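PDB 1LFP: probable transcriptional regulatory protein aq_1575 from Aquifex aeolicus, which belongs to the TACO1 family and may bind DNA to regulate transcription, although its precise role is not established. Local coordinates for residues Asn60-Trp63 with Glu64-Glu67; Leu180-Val183 with Lys184-Glu188. All coordinates share one frame; numbering follows the deposited sequence.

Interaction 1 of 2, residues Asn60-Trp63 with Glu64-Glu67; sequences NMPW and ENIE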
ATOM      1  N   ASN A  60      -8.262   5.135 -14.702  1.00 21.79           N
ATOM      2  CA  ASN A  60      -9.123   4.844 -15.814  1.00 22.18           C
ATOM      3  C   ASN A  60     -10.072   3.689 -15.546  1.00 22.07           C
ATOM      4  O   ASN A  60     -10.423   2.960 -16.457  1.00 21.15           O
ATOM      5  CB  ASN A  60      -8.274   4.570 -17.066  1.00 37.21           C
ATOM      6  CG  ASN A  60      -7.661   5.841 -17.648  1.00 42.04           C
ATOM      7  OD1 ASN A  60      -6.680   5.788 -18.398  1.00 45.33           O
ATOM      8  ND2 ASN A  60      -8.255   6.992 -17.321  1.00 39.80           N
HETATM    9  N   MSE A  61     -10.482   3.513 -14.296  1.00 20.15           N
HETATM   10  CA  MSE A  61     -11.436   2.432 -14.000  1.00 19.58           C
HETATM   11  C   MSE A  61     -12.803   3.006 -14.384  1.00 19.31           C
HETATM   12  O   MSE A  61     -13.137   4.157 -14.055  1.00 19.70           O
HETATM   13  CB  MSE A  61     -11.417   2.045 -12.521  1.00 19.09           C
HETATM   14  CG  MSE A  61     -12.055   0.656 -12.248  1.00 18.26           C
HETATM   15 SE   MSE A  61     -11.824   0.024 -10.548  1.00 18.51          SE
HETATM   16  CE  MSE A  61     -13.135   0.976 -10.010  1.00  6.68           C
ATOM     17  N   PRO A  62     -13.594   2.224 -15.113  1.00 19.73           N
ATOM     18  CA  PRO A  62     -14.935   2.644 -15.563  1.00 19.64           C
ATOM     19  C   PRO A  62     -15.727   3.198 -14.392  1.00 19.09           C
ATOM     20  O   PRO A  62     -15.719   2.641 -13.312  1.00 18.64           O
ATOM     21  CB  PRO A  62     -15.534   1.360 -16.136  1.00 19.54           C
ATOM     22  CG  PRO A  62     -14.292   0.617 -16.678  1.00 22.30           C
ATOM     23  CD  PRO A  62     -13.261   0.857 -15.563  1.00 19.57           C
ATOM     24  N   TRP A  63     -16.392   4.318 -14.596  1.00 17.41           N
ATOM     25  CA  TRP A  63     -17.135   4.889 -13.491  1.00 19.96           C
ATOM     26  C   TRP A  63     -18.225   3.949 -13.014  1.00 19.79           C
ATOM     27  O   TRP A  63     -18.624   3.999 -11.867  1.00 21.11           O
ATOM     28  CB  TRP A  63     -17.733   6.230 -13.916  1.00 22.06           C
ATOM     29  CG  TRP A  63     -16.680   7.251 -14.289  1.00 23.22           C
ATOM     30  CD1 TRP A  63     -15.313   7.073 -14.350  1.00 22.03           C
ATOM     31  CD2 TRP A  63     -16.926   8.610 -14.644  1.00 23.74           C
ATOM     32  NE1 TRP A  63     -14.706   8.258 -14.721  1.00 25.63           N
ATOM     33  CE2 TRP A  63     -15.674   9.212 -14.911  1.00 24.85           C
ATOM     34  CE3 TRP A  63     -18.089   9.379 -14.761  1.00 25.12           C
ATOM     35  CZ2 TRP A  63     -15.556  10.563 -15.296  1.00 24.50           C
ATOM     36  CZ3 TRP A  63     -17.973  10.733 -15.143  1.00 26.56           C
ATOM     37  CH2 TRP A  63     -16.712  11.300 -15.405  1.00 24.95           C
ATOM     38  N   GLU A  64     -18.727   3.107 -13.903  1.00 24.09           N
ATOM     39  CA  GLU A  64     -19.774   2.165 -13.530  1.00 24.04           C
ATOM     40  C   GLU A  64     -19.229   1.194 -12.488  1.00 23.68           C
ATOM     41  O   GLU A  64     -19.953   0.722 -11.618  1.00 22.88           O
ATOM     42  CB  GLU A  64     -20.237   1.427 -14.773  1.00 29.24           C
ATOM     43  CG  GLU A  64     -19.064   1.013 -15.632  1.00 31.17           C
ATOM     44  CD  GLU A  64     -18.947   1.819 -16.927  1.00 34.25           C
ATOM     45  OE1 GLU A  64     -18.719   3.081 -16.882  1.00 30.22           O
ATOM     46  OE2 GLU A  64     -19.084   1.148 -17.986  1.00 31.73           O
ATOM     47  N   ASN A  65     -17.939   0.888 -12.549  1.00 20.20           N
ATOM     48  CA  ASN A  65     -17.367  -0.009 -11.533  1.00 20.60           C
ATOM     49  C   ASN A  65     -17.198   0.669 -10.189  1.00 18.87           C
ATOM     50  O   ASN A  65     -17.229   0.034  -9.148  1.00 19.54           O
ATOM     51  CB  ASN A  65     -15.994  -0.525 -11.953  1.00 23.19           C
ATOM     52  CG  ASN A  65     -16.089  -1.674 -12.910  1.00 25.27           C
ATOM     53  OD1 ASN A  65     -16.277  -2.848 -12.504  1.00 28.38           O
ATOM     54  ND2 ASN A  65     -15.969  -1.361 -14.198  1.00 21.81           N
ATOM     55  N   ILE A  66     -16.953   1.966 -10.218  1.00 18.98           N
ATOM     56  CA  ILE A  66     -16.791   2.698  -9.001  1.00 19.39           C
ATOM     57  C   ILE A  66     -18.170   2.716  -8.293  1.00 19.85           C
ATOM     58  O   ILE A  66     -18.287   2.459  -7.101  1.00 18.87           O
ATOM     59  CB  ILE A  66     -16.340   4.118  -9.303  1.00 18.17           C
ATOM     60  CG1 ILE A  66     -15.025   4.098 -10.086  1.00 19.15           C
ATOM     61  CG2 ILE A  66     -16.178   4.888  -8.001  1.00 19.17           C
ATOM     62  CD1 ILE A  66     -14.495   5.519 -10.389  1.00 20.02           C
ATOM     63  N   GLU A  67     -19.214   3.013  -9.052  1.00 20.44           N
ATOM     64  CA  GLU A  67     -20.560   3.058  -8.459  1.00 22.19           C
ATOM     65  C   GLU A  67     -20.971   1.703  -7.870  1.00 21.78           C
ATOM     66  O   GLU A  67     -21.512   1.608  -6.757  1.00 23.02           O
ATOM     67  CB  GLU A  67     -21.552   3.480  -9.539  1.00 39.31           C
ATOM     68  CG  GLU A  67     -22.995   3.515  -9.118  1.00 46.16           C
ATOM     69  CD  GLU A  67     -23.887   3.909 -10.276  1.00 50.73           C
ATOM     70  OE1 GLU A  67     -23.789   5.077 -10.721  1.00 53.93           O
ATOM     71  OE2 GLU A  67     -24.662   3.049 -10.753  1.00 53.86           O
TER
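Pro62 is the N-cap of helix 63-74, and its carbonyl and that of Trp63 accept the N-H groups of the first turn. The carbonyl of Pro62 takes the N-H of Asn65 over 2.9 Å (Asn65 N to Pro62 O), the donor standing well above the carbonyl plane, and it receives a second, weak bond from the N-H of Ile66. One residue further along, Glu67 N reaches Trp63 O at 3.0 Å in a nearly straight bond of 167°, and the regular helical pattern has begun.

Two groups of side chains close round this turn. In the first, Met61, a selenomethionine, has CG anti to its own N (chi1 -162°) and then bends at chi3, which brings the terminal methyl CE within 3.7 Å of Ile66 CG1 and 3.8 Å of Asn65 CB. Helices 21-39 and 47-58 pack on the same pair: Met61 touches Phe25 and Ile29, while Ile66 rests on Ile53 and Ile32. In the second, the Asn65 amide runs alongside the proline ring, its ND2 lying 3.4 Å from Pro62 CB, and the bent chain of Glu64 brings CD to 3.5 Å from that same CB. The side chain of Trp63 leaves its backbone away from residues 64-67; its indole forms a cation-pi contact with Lys57 of helix 47-58, and Ile66 CD1 lies near it obliquely.

The chemistry thus divides the turn: backbone bonds to the Pro62 and Trp63 carbonyls shape the helix start, while apolar contacts of Met61 and Ile66 seat it against the neighbouring helices.

Interaction 2 of 2, residues Leu180-Val183 with Lys184-Glu188; sequences LYEV and KENLE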
ATOM      1  N   LEU A 180      -3.191  12.763   7.167  1.00 17.62           N
ATOM      2  CA  LEU A 180      -2.966  12.337   5.808  1.00 17.13           C
ATOM      3  C   LEU A 180      -3.718  13.163   4.750  1.00 16.49           C
ATOM      4  O   LEU A 180      -3.126  13.609   3.764  1.00 16.99           O
ATOM      5  CB  LEU A 180      -3.369  10.861   5.723  1.00 19.69           C
ATOM      6  CG  LEU A 180      -3.560  10.335   4.304  1.00 19.51           C
ATOM      7  CD1 LEU A 180      -2.188  10.323   3.621  1.00 14.70           C
ATOM      8  CD2 LEU A 180      -4.165   8.922   4.330  1.00 19.17           C
ATOM      9  N   TYR A 181      -5.019  13.362   4.947  1.00 17.89           N
ATOM     10  CA  TYR A 181      -5.800  14.068   3.946  1.00 18.97           C
ATOM     11  C   TYR A 181      -5.575  15.562   3.985  1.00 19.44           C
ATOM     12  O   TYR A 181      -5.734  16.259   2.969  1.00 19.49           O
ATOM     13  CB  TYR A 181      -7.285  13.720   4.096  1.00 25.32           C
ATOM     14  CG  TYR A 181      -7.517  12.231   3.978  1.00 25.96           C
ATOM     15  CD1 TYR A 181      -7.138  11.537   2.837  1.00 27.02           C
ATOM     16  CD2 TYR A 181      -8.102  11.524   5.021  1.00 27.41           C
ATOM     17  CE1 TYR A 181      -7.342  10.155   2.735  1.00 26.50           C
ATOM     18  CE2 TYR A 181      -8.308  10.172   4.945  1.00 28.37           C
ATOM     19  CZ  TYR A 181      -7.930   9.487   3.801  1.00 26.84           C
ATOM     20  OH  TYR A 181      -8.154   8.132   3.761  1.00 24.57           O
ATOM     21  N   GLU A 182      -5.152  16.046   5.142  1.00 23.70           N
ATOM     22  CA  GLU A 182      -4.903  17.468   5.276  1.00 24.04           C
ATOM     23  C   GLU A 182      -3.646  17.780   4.520  1.00 23.90           C
ATOM     24  O   GLU A 182      -3.560  18.802   3.844  1.00 23.85           O
ATOM     25  CB  GLU A 182      -4.751  17.843   6.744  1.00 37.55           C
ATOM     26  CG  GLU A 182      -4.697  19.329   6.993  1.00 43.69           C
ATOM     27  CD  GLU A 182      -4.491  19.650   8.461  1.00 48.48           C
ATOM     28  OE1 GLU A 182      -5.433  19.452   9.261  1.00 51.48           O
ATOM     29  OE2 GLU A 182      -3.379  20.090   8.813  1.00 51.13           O
ATOM     30  N   VAL A 183      -2.642  16.907   4.650  1.00 22.10           N
ATOM     31  CA  VAL A 183      -1.391  17.122   3.934  1.00 18.60           C
ATOM     32  C   VAL A 183      -1.599  16.972   2.415  1.00 18.26           C
ATOM     33  O   VAL A 183      -1.099  17.763   1.628  1.00 18.71           O
ATOM     34  CB  VAL A 183      -0.321  16.136   4.443  1.00 18.73           C
ATOM     35  CG1 VAL A 183       0.883  16.108   3.515  1.00 18.78           C
ATOM     36  CG2 VAL A 183       0.091  16.565   5.845  1.00 20.00           C
ATOM     37  N   LYS A 184      -2.360  15.959   2.015  1.00 17.09           N
ATOM     38  CA  LYS A 184      -2.640  15.712   0.621  1.00 17.18           C
ATOM     39  C   LYS A 184      -3.249  16.976   0.015  1.00 19.91           C
ATOM     40  O   LYS A 184      -2.812  17.451  -1.042  1.00 19.43           O
ATOM     41  CB  LYS A 184      -3.658  14.571   0.473  1.00 19.42           C
ATOM     42  CG  LYS A 184      -4.137  14.337  -0.966  1.00 21.13           C
ATOM     43  CD  LYS A 184      -5.106  13.136  -0.969  1.00 22.98           C
ATOM     44  CE  LYS A 184      -5.608  12.826  -2.353  1.00 26.49           C
ATOM     45  NZ  LYS A 184      -6.712  13.721  -2.781  1.00 29.31           N
ATOM     46  N   GLU A 185      -4.252  17.505   0.718  1.00 22.72           N
ATOM     47  CA  GLU A 185      -4.972  18.715   0.282  1.00 25.01           C
ATOM     48  C   GLU A 185      -4.022  19.902   0.123  1.00 25.00           C
ATOM     49  O   GLU A 185      -4.022  20.608  -0.895  1.00 23.10           O
ATOM     50  CB  GLU A 185      -6.049  19.055   1.311  1.00 40.97           C
ATOM     51  CG  GLU A 185      -7.125  19.968   0.787  1.00 49.23           C
ATOM     52  CD  GLU A 185      -8.455  19.252   0.624  1.00 52.89           C
ATOM     53  OE1 GLU A 185      -9.063  18.878   1.657  1.00 55.91           O
ATOM     54  OE2 GLU A 185      -8.884  19.057  -0.533  1.00 54.78           O
ATOM     55  N   ASN A 186      -3.185  20.113   1.127  1.00 25.04           N
ATOM     56  CA  ASN A 186      -2.235  21.222   1.078  1.00 24.22           C
ATOM     57  C   ASN A 186      -1.205  21.081  -0.024  1.00 23.49           C
ATOM     58  O   ASN A 186      -0.726  22.080  -0.569  1.00 22.28           O
ATOM     59  CB  ASN A 186      -1.563  21.364   2.439  1.00 32.25           C
ATOM     60  CG  ASN A 186      -2.484  21.991   3.472  1.00 34.49           C
ATOM     61  OD1 ASN A 186      -2.272  21.853   4.672  1.00 38.49           O
ATOM     62  ND2 ASN A 186      -3.510  22.698   3.002  1.00 37.75           N
ATOM     63  N   LEU A 187      -0.833  19.838  -0.340  1.00 19.21           N
ATOM     64  CA  LEU A 187       0.126  19.599  -1.410  1.00 17.68           C
ATOM     65  C   LEU A 187      -0.552  19.835  -2.769  1.00 18.45           C
ATOM     66  O   LEU A 187       0.040  20.401  -3.672  1.00 17.04           O
ATOM     67  CB  LEU A 187       0.642  18.148  -1.392  1.00 18.39           C
ATOM     68  CG  LEU A 187       1.663  17.862  -0.279  1.00 15.45           C
ATOM     69  CD1 LEU A 187       1.878  16.329  -0.169  1.00 16.31           C
ATOM     70  CD2 LEU A 187       3.017  18.633  -0.571  1.00 15.22           C
ATOM     71  N   GLU A 188      -1.782  19.391  -2.938  1.00 18.78           N
ATOM     72  CA  GLU A 188      -2.385  19.635  -4.250  1.00 20.89           C
ATOM     73  C   GLU A 188      -2.653  21.134  -4.415  1.00 23.15           C
ATOM     74  O   GLU A 188      -2.568  21.645  -5.525  1.00 23.20           O
ATOM     75  CB  GLU A 188      -3.654  18.792  -4.468  1.00 32.83           C
ATOM     76  CG  GLU A 188      -4.589  18.610  -3.310  1.00 37.53           C
ATOM     77  CD  GLU A 188      -5.414  17.321  -3.427  1.00 37.03           C
ATOM     78  OE1 GLU A 188      -6.499  17.245  -2.817  1.00 40.43           O
ATOM     79  OE2 GLU A 188      -4.984  16.373  -4.117  1.00 40.79           O
TER
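Four successive i to i+4 bonds carry the backbone of helix 180-188 from Leu180-Val183 into Lys184-Glu188. The N-H groups of Lys184, Glu185 and Asn186 each lie 3.0 Å, measured from N, from the O of Leu180, Tyr181 and Glu182 respectively. Leu187 N completes the series at 2.9 Å from Val183 O.

The side chains sort themselves by helix face. On the buried face Val183 and Leu187 lie side by side and point the same way, with Val183 CG1 meeting Leu187 CD1 at 3.8 Å. Leu187 CG lies beside its own backbone N and anti to the carbonyl carbon (chi1 -75°), which also lays it 3.4 Å from Val183 O. Both residues press on Ile140 of strand 134-143 and on Val159 of helix 149-159, and Leu180 continues the apolar strip onto Ile140 and Thr175.

On another face Glu182 and Asn186 run alongside each other, their carboxylate and amide planes 54° apart. They meet loosely, with Glu182 CG 4.2 Å from Asn186 OD1.

Lys184 extends fully as far as CE and bends only at chi4. Its main salt bridge runs from NZ to Glu54 OE1 of helix 47-58; a weaker, hydrogen-bonded one within the helix links Lys184 NZ to Glu188 OE2 at 3.4 Å. The ammonium group thus has two carboxylate partners, which would be expected to favour its charged form. Tyr181 touches that same helix 47-58, through Pro47, Arg48 and Thr51.

The whole is typical of an amphipathic helix packed on a beta-sheet: an i, i+4 aliphatic ridge faces the antiparallel sheet, and an i, i+4 Lys-Glu pair lies along the helix.

How the interactions relate
Interactions 1 and 2 follow one another along the chain without overlapping, the first in the family's N-terminal range and the second in the range of the second and third domains. Their centres are about 24 Å apart, and the nearest atoms about 14 Å, so the two do not touch. Interaction 1 belongs to an all-helical bundle, whereas interaction 2 lies on a helix packed against an antiparallel sheet. Helix 47-58 is the element they share: its C-terminal half packs against residues 60-67, and mostly its N-terminal half meets helix 180-188. This helix, one of the N-terminal helices, is thus a surface at which that part meets the sheet-bearing part.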